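Local coordinates for protein adenosine deaminase (Burkholderia ambifaria, PDB 4GXW) that binds a zinc ion and probably removes the amino group of adenine or a related purine by hydrolysis, at residues T14-T19 and L316-F321; F25-P30 and N309-W314; T46-A51 and A61-F66; F262-T267 and H284-M289. All blocks are in the same frame, centred on the assembly; numbering follows the deposited sequence. Where two conformers were deposited one is given.

Interaction 1 (T14-T19 and L316-F321); sequences TGIEIT and LMFSHF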
# COMPACT_ATOMS: atom_id res chain seq x y z
N THR A 14 -4.41 -7.79 -23.91
CA THR A 14 -5.63 -7.01 -24.07
C THR A 14 -5.71 -6.19 -25.35
O THR A 14 -6.75 -5.60 -25.63
CB THR A 14 -5.73 -6.00 -22.94
OG1 THR A 14 -6.96 -5.28 -23.06
CG2 THR A 14 -4.59 -5.03 -23.07
N GLY A 15 -4.61 -6.13 -26.10
CA GLY A 15 -4.58 -5.34 -27.31
C GLY A 15 -4.33 -3.85 -27.13
O GLY A 15 -4.08 -3.14 -28.11
N ILE A 16 -4.39 -3.36 -25.89
CA ILE A 16 -4.07 -1.96 -25.62
C ILE A 16 -2.57 -1.75 -25.70
O ILE A 16 -1.79 -2.41 -24.99
CB ILE A 16 -4.51 -1.49 -24.21
CG1 ILE A 16 -5.99 -1.79 -23.97
CG2 ILE A 16 -4.25 0.01 -24.05
CD1 ILE A 16 -6.47 -1.34 -22.60
N GLU A 17 -2.14 -0.84 -26.57
CA GLU A 17 -0.74 -0.47 -26.62
C GLU A 17 -0.55 0.80 -25.79
O GLU A 17 -1.18 1.82 -26.05
CB GLU A 17 -0.27 -0.26 -28.06
CG GLU A 17 -0.28 -1.54 -28.89
CD GLU A 17 0.60 -2.63 -28.31
OE1 GLU A 17 0.23 -3.82 -28.40
OE2 GLU A 17 1.68 -2.29 -27.75
N ILE A 18 0.30 0.70 -24.78
CA ILE A 18 0.62 1.85 -23.95
C ILE A 18 1.64 2.73 -24.67
O ILE A 18 2.71 2.27 -25.05
CB ILE A 18 1.16 1.43 -22.57
CG1 ILE A 18 0.11 0.60 -21.82
CG2 ILE A 18 1.57 2.66 -21.76
CD1 ILE A 18 -1.23 1.30 -21.68
N THR A 19 1.28 3.99 -24.87
CA THR A 19 2.14 4.92 -25.59
C THR A 19 2.71 5.94 -24.62
O THR A 19 2.32 5.98 -23.45
CB THR A 19 1.35 5.67 -26.67
OG1 THR A 19 0.38 6.52 -26.05
CG2 THR A 19 0.64 4.68 -27.58
N LEU A 316 -1.25 -0.29 -14.88
CA LEU A 316 -1.66 -1.69 -14.93
C LEU A 316 -3.18 -1.88 -14.89
O LEU A 316 -3.71 -2.78 -15.54
CB LEU A 316 -1.01 -2.49 -13.80
CG LEU A 316 0.49 -2.75 -13.94
CD1 LEU A 316 1.02 -3.46 -12.70
CD2 LEU A 316 0.80 -3.56 -15.19
N MET A 317 -3.86 -1.04 -14.13
CA MET A 317 -5.32 -1.12 -14.07
C MET A 317 -5.95 -0.95 -15.45
O MET A 317 -6.92 -1.63 -15.81
CB MET A 317 -5.88 -0.07 -13.10
CG MET A 317 -5.30 -0.15 -11.71
SD MET A 317 -5.66 -1.70 -10.84
CE MET A 317 -7.34 -1.41 -10.31
N PHE A 318 -5.37 -0.04 -16.23
CA PHE A 318 -5.80 0.26 -17.59
C PHE A 318 -5.26 -0.75 -18.61
O PHE A 318 -6.00 -1.21 -19.48
CB PHE A 318 -5.34 1.69 -17.94
CG PHE A 318 -5.72 2.15 -19.32
CD1 PHE A 318 -6.92 2.80 -19.55
CD2 PHE A 318 -4.85 1.96 -20.39
CE1 PHE A 318 -7.26 3.24 -20.82
CE2 PHE A 318 -5.18 2.40 -21.66
CZ PHE A 318 -6.39 3.03 -21.88
N SER A 319 -3.98 -1.10 -18.51
CA SER A 319 -3.36 -1.92 -19.56
C SER A 319 -3.72 -3.39 -19.47
O SER A 319 -3.79 -4.08 -20.48
CB SER A 319 -1.84 -1.77 -19.53
OG SER A 319 -1.32 -2.23 -18.29
N HIS A 320 -3.92 -3.89 -18.25
CA HIS A 320 -4.11 -5.33 -18.04
C HIS A 320 -5.48 -5.72 -17.50
O HIS A 320 -5.97 -6.81 -17.80
CB HIS A 320 -3.04 -5.89 -17.09
CG HIS A 320 -1.68 -6.00 -17.69
ND1 HIS A 320 -0.92 -4.90 -18.05
CD2 HIS A 320 -0.92 -7.08 -17.98
CE1 HIS A 320 0.24 -5.30 -18.54
NE2 HIS A 320 0.26 -6.62 -18.51
N PHE A 321 -6.10 -4.84 -16.72
CA PHE A 321 -7.30 -5.24 -15.99
C PHE A 321 -8.62 -4.70 -16.55
O PHE A 321 -9.67 -4.86 -15.93
CB PHE A 321 -7.12 -4.97 -14.49
CG PHE A 321 -6.07 -5.85 -13.88
CD1 PHE A 321 -6.35 -7.18 -13.61
CD2 PHE A 321 -4.79 -5.38 -13.63
CE1 PHE A 321 -5.39 -8.01 -13.07
CE2 PHE A 321 -3.82 -6.20 -13.09
CZ PHE A 321 -4.13 -7.53 -12.80
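I16 reaches across to F318 with both branches of its side chain. From CB, the CG2 methyl goes directly to the ring, where it meets F318 CE2 at 3.5 Å. The other branch starts with CG1 anti to the carbonyl carbon (chi1 -53°) and continues fully extended through chi2 (180°), which carries CD1 over one face of the ring. There CD1 lies 4.1 Å from F318 CE2 and also comes up against the backbone, 3.2 Å from F318 O. I18 approaches the same ring from a different side: its CD1 sits at the edge, near the ring plane, 3.9 Å from F318 CD2, and lies about equally close, at 3.8 Å, to S319 CB. In S319 the hydroxyl is turned to its own segment, OG being hydrogen-bonded to H320 ND1 at 2.7 Å, just past the helix end, and to E315 O back in the helix. What meets I18 is the CB methylene of the serine. H22, from the helix that follows the N-terminal segment, and I325 add to the surroundings of F318. With methyl groups meeting an aromatic ring, a methylene and a carbonyl oxygen, the contact probably rests mainly on shape and dispersion, and it lies away from the zinc site.

Interaction 2 (F25-P30 and N309-W314); sequences FFHALP and NPSEAW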
# COMPACT_ATOMS: atom_id res chain seq x y z
N PHE A 25 -0.10 10.61 -19.06
CA PHE A 25 -1.38 10.66 -18.35
C PHE A 25 -1.27 10.01 -16.98
O PHE A 25 -1.63 10.61 -15.98
CB PHE A 25 -2.49 10.00 -19.19
CG PHE A 25 -3.80 9.86 -18.46
CD1 PHE A 25 -4.67 10.94 -18.36
CD2 PHE A 25 -4.17 8.65 -17.89
CE1 PHE A 25 -5.88 10.82 -17.69
CE2 PHE A 25 -5.37 8.53 -17.22
CZ PHE A 25 -6.23 9.61 -17.12
N PHE A 26 -0.76 8.78 -16.92
CA PHE A 26 -0.71 8.07 -15.64
C PHE A 26 0.20 8.79 -14.65
O PHE A 26 -0.09 8.82 -13.45
CB PHE A 26 -0.27 6.62 -15.84
CG PHE A 26 -1.21 5.80 -16.68
CD1 PHE A 26 -2.57 5.76 -16.36
CD2 PHE A 26 -0.76 5.12 -17.80
CE1 PHE A 26 -3.45 5.03 -17.14
CE2 PHE A 26 -1.64 4.38 -18.57
CZ PHE A 26 -2.99 4.34 -18.24
N HIS A 27 1.28 9.36 -15.16
CA HIS A 27 2.21 10.11 -14.33
C HIS A 27 1.60 11.38 -13.75
O HIS A 27 1.79 11.67 -12.56
CB HIS A 27 3.49 10.44 -15.10
CG HIS A 27 4.54 11.08 -14.25
ND1 HIS A 27 5.50 10.35 -13.59
CD2 HIS A 27 4.76 12.37 -13.92
CE1 HIS A 27 6.28 11.17 -12.90
NE2 HIS A 27 5.84 12.40 -13.08
N ALA A 28 0.88 12.14 -14.58
CA ALA A 28 0.31 13.42 -14.20
C ALA A 28 -0.87 13.30 -13.23
O ALA A 28 -1.18 14.25 -12.50
CB ALA A 28 -0.10 14.20 -15.43
N LEU A 29 -1.54 12.15 -13.24
CA LEU A 29 -2.70 11.91 -12.39
C LEU A 29 -2.41 12.25 -10.93
O LEU A 29 -1.45 11.73 -10.36
CB LEU A 29 -3.12 10.44 -12.43
CG LEU A 29 -3.84 9.85 -13.64
CD1 LEU A 29 -4.33 8.45 -13.34
CD2 LEU A 29 -4.99 10.75 -14.05
N PRO A 30 -3.22 13.10 -10.32
CA PRO A 30 -3.02 13.31 -8.88
C PRO A 30 -3.43 12.04 -8.13
O PRO A 30 -4.42 11.41 -8.50
CB PRO A 30 -3.95 14.47 -8.52
CG PRO A 30 -4.92 14.57 -9.66
CD PRO A 30 -4.29 13.95 -10.88
N ASN A 309 6.15 1.60 -9.49
CA ASN A 309 5.94 2.93 -8.91
C ASN A 309 4.45 3.30 -9.02
O ASN A 309 3.68 2.58 -9.68
CB ASN A 309 6.90 3.96 -9.54
CG ASN A 309 6.61 4.22 -11.00
OD1 ASN A 309 5.46 4.42 -11.39
ND2 ASN A 309 7.67 4.22 -11.83
N PRO A 310 4.01 4.41 -8.37
CA PRO A 310 2.57 4.73 -8.39
C PRO A 310 2.02 4.92 -9.81
O PRO A 310 0.91 4.45 -10.08
CB PRO A 310 2.50 6.03 -7.59
CG PRO A 310 3.63 5.89 -6.59
CD PRO A 310 4.73 5.22 -7.38
N SER A 311 2.77 5.56 -10.71
CA SER A 311 2.30 5.73 -12.09
C SER A 311 2.09 4.40 -12.79
O SER A 311 1.15 4.24 -13.59
CB SER A 311 3.27 6.62 -12.88
OG SER A 311 3.37 7.90 -12.30
N GLU A 312 2.96 3.43 -12.50
CA GLU A 312 2.87 2.10 -13.08
C GLU A 312 1.71 1.29 -12.51
O GLU A 312 1.08 0.50 -13.23
CB GLU A 312 4.19 1.36 -12.89
CG GLU A 312 5.34 1.87 -13.76
CD GLU A 312 6.67 1.24 -13.41
OE1 GLU A 312 6.94 1.03 -12.20
OE2 GLU A 312 7.45 0.93 -14.34
N ALA A 313 1.44 1.45 -11.21
CA ALA A 313 0.31 0.75 -10.62
C ALA A 313 -1.01 1.17 -11.26
O ALA A 313 -1.85 0.33 -11.58
CB ALA A 313 0.29 0.95 -9.10
N TRP A 314 -1.16 2.47 -11.47
CA TRP A 314 -2.31 3.01 -12.18
C TRP A 314 -2.37 2.52 -13.64
O TRP A 314 -3.42 2.10 -14.13
CB TRP A 314 -2.34 4.55 -12.06
CG TRP A 314 -2.81 4.94 -10.70
CD1 TRP A 314 -2.07 4.98 -9.56
CD2 TRP A 314 -4.15 5.26 -10.32
NE1 TRP A 314 -2.86 5.33 -8.49
CE2 TRP A 314 -4.15 5.50 -8.93
CE3 TRP A 314 -5.36 5.37 -11.02
CZ2 TRP A 314 -5.31 5.85 -8.23
CZ3 TRP A 314 -6.50 5.72 -10.33
CH2 TRP A 314 -6.47 5.95 -8.95
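H27 and S311 bring two helices unusually close, their CA atoms only 4.9 Å apart, and the serine hydroxyl lies against the histidine backbone, S311 OG 3.2 Å from H27 CA. That placement follows from chi1 of -60°, which sets OG anti to the carbonyl carbon of S311. The hydroxyl has its polar partner elsewhere, in a hydrogen bond with H108 ND1, and the ring of H108 also meets that of H27. One residue earlier, F26 lays its CB against the backbone, 3.6 Å from S311 O, while the carbonyl carbon of W314 lies over one face of its ring. The fold explains the pairing. In this eight-stranded TIM barrel, helix 20-28 precedes the first strand, 31-33, and helix 310-319 follows the eighth, 295-298, so the contact brings together the two ends of the barrel sequence. Helix 310-319 begins with a capping box: E312 N donates to N309 OD1 at 2.9 Å (152°), from a position tilted off the carbonyl plane, and N309 N returns a bond to E312 OE1 at 2.9 Å (162°), on the anti lone pair of the carboxylate. Further along, L29 crosses the indole of W314 obliquely, CD1 to CE3 4.0 Å, a contact made less certain by the two conformers modelled for L29. K31 touches both S311 and W314, and the W314 side chain is about 10 Å from that of the zinc ligand H35.

Interaction 3 (T46-A51 and A61-F66); sequences TFVALA and AEIDAF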
# COMPACT_ATOMS: atom_id res chain seq x y z
N THR A 46 20.14 2.47 -1.16
CA THR A 46 20.06 2.74 0.27
C THR A 46 20.18 1.44 1.07
O THR A 46 20.81 1.41 2.12
CB THR A 46 18.78 3.51 0.63
OG1 THR A 46 18.83 4.78 -0.03
CG2 THR A 46 18.68 3.73 2.13
N PHE A 47 19.60 0.37 0.53
CA PHE A 47 19.73 -0.97 1.10
C PHE A 47 21.22 -1.34 1.17
O PHE A 47 21.71 -1.84 2.19
CB PHE A 47 18.94 -1.98 0.26
CG PHE A 47 18.64 -3.28 0.96
CD1 PHE A 47 19.61 -4.26 1.12
CD2 PHE A 47 17.36 -3.55 1.43
CE1 PHE A 47 19.32 -5.46 1.75
CE2 PHE A 47 17.06 -4.75 2.07
CZ PHE A 47 18.05 -5.70 2.23
N VAL A 48 21.94 -1.08 0.08
CA VAL A 48 23.39 -1.30 0.02
C VAL A 48 24.13 -0.51 1.10
O VAL A 48 24.97 -1.07 1.82
CB VAL A 48 23.93 -0.95 -1.38
CG1 VAL A 48 25.46 -0.89 -1.38
CG2 VAL A 48 23.44 -1.97 -2.39
N ALA A 49 23.82 0.78 1.22
CA ALA A 49 24.48 1.64 2.20
C ALA A 49 24.25 1.15 3.62
O ALA A 49 25.18 1.12 4.43
CB ALA A 49 24.00 3.07 2.05
N LEU A 50 23.00 0.78 3.91
CA LEU A 50 22.66 0.26 5.23
C LEU A 50 23.40 -1.04 5.54
O LEU A 50 23.91 -1.24 6.64
CB LEU A 50 21.15 0.05 5.34
CG LEU A 50 20.31 1.32 5.37
CD1 LEU A 50 18.83 0.97 5.29
CD2 LEU A 50 20.60 2.10 6.64
N ALA A 51 23.47 -1.93 4.55
CA ALA A 51 24.15 -3.21 4.72
C ALA A 51 25.65 -3.04 4.98
O ALA A 51 26.23 -3.69 5.85
CB ALA A 51 23.93 -4.09 3.50
N ALA A 61 25.55 -9.64 -3.78
CA ALA A 61 24.73 -10.58 -4.54
C ALA A 61 23.54 -11.17 -3.77
O ALA A 61 22.55 -11.59 -4.36
CB ALA A 61 25.60 -11.70 -5.12
N GLU A 62 23.64 -11.20 -2.44
CA GLU A 62 22.52 -11.65 -1.61
C GLU A 62 21.47 -10.55 -1.59
O GLU A 62 20.28 -10.81 -1.45
CB GLU A 62 22.99 -11.98 -0.19
CG GLU A 62 22.93 -13.45 0.18
CD GLU A 62 23.62 -13.74 1.50
OE1 GLU A 62 23.48 -12.93 2.44
OE2 GLU A 62 24.32 -14.77 1.59
N ILE A 63 21.93 -9.31 -1.76
CA ILE A 63 21.04 -8.15 -1.85
C ILE A 63 20.23 -8.20 -3.14
O ILE A 63 19.15 -7.61 -3.24
CB ILE A 63 21.85 -6.83 -1.77
CG1 ILE A 63 22.44 -6.66 -0.37
CG2 ILE A 63 21.00 -5.61 -2.12
CD1 ILE A 63 23.43 -5.52 -0.25
N ASP A 64 20.73 -8.92 -4.14
CA ASP A 64 20.10 -8.89 -5.45
C ASP A 64 19.10 -10.01 -5.71
O ASP A 64 18.25 -9.89 -6.59
CB ASP A 64 21.15 -8.77 -6.55
CG ASP A 64 21.98 -7.51 -6.41
OD1 ASP A 64 21.95 -6.91 -5.31
OD2 ASP A 64 22.66 -7.11 -7.38
N ALA A 65 19.18 -11.09 -4.94
CA ALA A 65 18.08 -12.05 -4.91
C ALA A 65 16.93 -11.40 -4.14
O ALA A 65 15.76 -11.67 -4.41
CB ALA A 65 18.51 -13.34 -4.25
N PHE A 66 17.29 -10.54 -3.19
CA PHE A 66 16.32 -9.74 -2.44
C PHE A 66 15.53 -8.83 -3.37
O PHE A 66 14.32 -8.68 -3.22
CB PHE A 66 17.03 -8.90 -1.37
CG PHE A 66 17.31 -9.63 -0.08
CD1 PHE A 66 16.62 -10.80 0.23
CD2 PHE A 66 18.25 -9.15 0.82
CE1 PHE A 66 16.88 -11.47 1.42
CE2 PHE A 66 18.50 -9.81 2.01
CZ PHE A 66 17.82 -10.98 2.31
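F47 O accepts the backbone hydrogen bond of A51 N at 2.9 Å, a regular helical bond between residues one turn apart, both on the side of helix 44-54 facing I63. With V48 they form the surface that I63 enters. The isoleucine is extended through chi2 (171°), and its terminal CD1 lies 4.0 Å from A51 CB and 4.1 Å from V48 CG2. Its CG2 instead meets the phenylalanine, 3.8 Å from F47 CD1, with the two side chains sliding past each other in opposite directions. The helix segments 46-51 and 62-66 run at 142° to each other, closer to antiparallel than to perpendicular, with axes 11.2 Å apart. Both helices belong to the long helical insertion between the first two strands of the TIM barrel, 31-33 and 110-117. F66 extends the contact toward the ring end of F47: its CD2 lies 3.7 Å from F47 CZ, and the ring planes are inclined at 64°. One face of the F66 ring lies against its own helix, with E62 O offset toward the rim. F47 has further neighbours in V79, L83 and L87 of helix 77-87, and Y67 makes an edge-to-face pair with it. F66 also touches V79, so the same helix flanks both phenylalanines.

Interaction 4 (F262-T267 and H284-M289); sequences FTVVPT and HPMRKM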
# COMPACT_ATOMS: atom_id res chain seq x y z
N PHE A 262 -11.59 -0.56 -0.49
CA PHE A 262 -10.64 -1.67 -0.51
C PHE A 262 -9.37 -1.21 -1.22
O PHE A 262 -9.42 -0.79 -2.38
CB PHE A 262 -11.24 -2.86 -1.30
CG PHE A 262 -12.41 -3.50 -0.62
CD1 PHE A 262 -13.66 -2.90 -0.63
CD2 PHE A 262 -12.26 -4.71 0.04
CE1 PHE A 262 -14.75 -3.49 -0.00
CE2 PHE A 262 -13.35 -5.31 0.69
CZ PHE A 262 -14.58 -4.70 0.66
N THR A 263 -8.23 -1.29 -0.54
CA THR A 263 -6.98 -0.97 -1.20
C THR A 263 -6.55 -2.23 -1.95
O THR A 263 -6.62 -3.33 -1.42
CB THR A 263 -5.89 -0.48 -0.22
OG1 THR A 263 -5.46 -1.56 0.61
CG2 THR A 263 -6.42 0.66 0.65
N VAL A 264 -6.17 -2.07 -3.21
CA VAL A 264 -5.81 -3.23 -4.04
C VAL A 264 -4.43 -3.04 -4.65
O VAL A 264 -3.95 -1.90 -4.80
CB VAL A 264 -6.87 -3.52 -5.13
CG1 VAL A 264 -8.25 -3.81 -4.49
CG2 VAL A 264 -6.95 -2.37 -6.14
N VAL A 265 -3.79 -4.15 -4.98
CA VAL A 265 -2.41 -4.15 -5.41
C VAL A 265 -2.30 -5.02 -6.66
O VAL A 265 -2.31 -6.25 -6.57
CB VAL A 265 -1.49 -4.70 -4.28
CG1 VAL A 265 -0.04 -4.73 -4.72
CG2 VAL A 265 -1.68 -3.88 -3.00
N PRO A 266 -2.22 -4.40 -7.84
CA PRO A 266 -2.14 -5.20 -9.07
C PRO A 266 -0.95 -6.16 -9.07
O PRO A 266 -1.06 -7.27 -9.59
CB PRO A 266 -2.06 -4.16 -10.19
CG PRO A 266 -1.91 -2.82 -9.52
CD PRO A 266 -2.40 -2.96 -8.12
N THR A 267 0.16 -5.77 -8.46
CA THR A 267 1.34 -6.63 -8.39
C THR A 267 1.33 -7.63 -7.22
O THR A 267 2.39 -8.15 -6.88
CB THR A 267 2.62 -5.79 -8.32
OG1 THR A 267 2.55 -4.89 -7.21
CG2 THR A 267 2.80 -5.00 -9.60
N HIS A 284 -7.67 -12.65 -11.86
CA HIS A 284 -7.43 -11.90 -10.64
C HIS A 284 -8.76 -11.36 -10.10
O HIS A 284 -9.47 -10.65 -10.80
CB HIS A 284 -6.50 -10.73 -10.94
CG HIS A 284 -5.78 -10.21 -9.75
ND1 HIS A 284 -6.43 -9.82 -8.59
CD2 HIS A 284 -4.46 -9.98 -9.54
CE1 HIS A 284 -5.53 -9.39 -7.72
NE2 HIS A 284 -4.34 -9.48 -8.27
N PRO A 285 -9.09 -11.69 -8.84
CA PRO A 285 -10.38 -11.23 -8.30
C PRO A 285 -10.54 -9.71 -8.30
O PRO A 285 -11.67 -9.22 -8.37
CB PRO A 285 -10.36 -11.74 -6.86
CG PRO A 285 -9.48 -12.94 -6.90
CD PRO A 285 -8.42 -12.63 -7.93
N MET A 286 -9.44 -8.97 -8.22
CA MET A 286 -9.49 -7.51 -8.29
C MET A 286 -10.27 -7.03 -9.51
O MET A 286 -11.00 -6.04 -9.43
CB MET A 286 -8.07 -6.92 -8.30
CG MET A 286 -7.99 -5.40 -8.42
SD MET A 286 -6.30 -4.81 -8.65
CE MET A 286 -5.93 -5.44 -10.28
N ARG A 287 -10.13 -7.74 -10.62
CA ARG A 287 -10.77 -7.35 -11.87
C ARG A 287 -12.30 -7.27 -11.73
O ARG A 287 -12.95 -6.46 -12.40
CB ARG A 287 -10.38 -8.32 -12.99
CG ARG A 287 -10.79 -7.91 -14.39
CD ARG A 287 -10.58 -9.06 -15.38
NE ARG A 287 -10.77 -8.61 -16.75
CZ ARG A 287 -9.77 -8.24 -17.54
NH1 ARG A 287 -10.01 -7.84 -18.78
NH2 ARG A 287 -8.52 -8.29 -17.09
N LYS A 288 -12.86 -8.11 -10.86
CA LYS A 288 -14.30 -8.23 -10.70
C LYS A 288 -14.87 -7.32 -9.61
O LYS A 288 -16.08 -7.18 -9.50
CB LYS A 288 -14.68 -9.67 -10.33
CG LYS A 288 -14.17 -10.76 -11.25
CD LYS A 288 -14.38 -12.13 -10.59
CE LYS A 288 -14.08 -13.29 -11.52
NZ LYS A 288 -12.61 -13.58 -11.62
N MET A 289 -14.01 -6.75 -8.78
CA MET A 289 -14.51 -6.04 -7.60
C MET A 289 -15.42 -4.82 -7.88
O MET A 289 -16.49 -4.70 -7.28
CB MET A 289 -13.38 -5.73 -6.60
CG MET A 289 -12.82 -6.99 -5.92
SD MET A 289 -11.28 -6.73 -5.03
CE MET A 289 -11.85 -6.05 -3.48
O HOH W 1 -1.32 -9.93 -8.70
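V264 and M286 make the tight part of this contact: the thioether sulfur presses on the valine, M286 SD to V264 CG2 3.6 Å. The methionine then bends at chi3 (68°), and its CE reaches P266, two residues beyond the end of the strand, 4.0 Å from P266 CA. M286 was modelled in two conformers, so these details hold for one of them. On the other flank M289 crosses F262 at about a right angle and sets its methyl CE 3.8 Å from F262 CD2, while its sulfur faces V264 CG1. Packing is looser at H284, whose NE2 stays 4.2 Å from both V265 O and P266 O. A water bridges the gap, donating to P266 O at 2.8 Å and accepting a weak bond of 3.1 Å from H284 NE2, at the edge of the imidazole and in its plane. The other ring nitrogen, H284 ND1, accepts from M286 N at 3.1 Å (155°), with the donor 18° out of the ring plane. The ring is thus probably held mainly at ND1, with the weak water bond at NE2 as a second restraint. In the barrel, strand 261-264 is the seventh of eight and pairs in parallel with strand 295-298, whose I296 touches V264, M286 and M289. L316 and M317 of helix 310-319 touch P266, while V265, pointing away from the contact, has its side chain about 6 Å from the zinc ion.

How the interactions relate
Interactions 1 and 2 share helix 310-319, their centres 13 Å apart, and touch directly where F318 CB meets F26 CZ at 3.6 Å. Interaction 4 adjoins both: R287 NH2 probably hydrogen-bonds to H320 O at 3.0 Å, and P266 CG lies 3.8 Å from A313 O. These three contacts thus form one continuous region in which the N-terminal segment, the seventh barrel strand and the helix after the eighth meet. Along the chain, interaction 1 encloses interaction 2, which in turn encloses interactions 3 and 4 in succession. Interaction 3 stands apart in the insertion after the first strand, its centre 27 to 32 Å from the others, and joins helices 44-54 and 62-67 of that region.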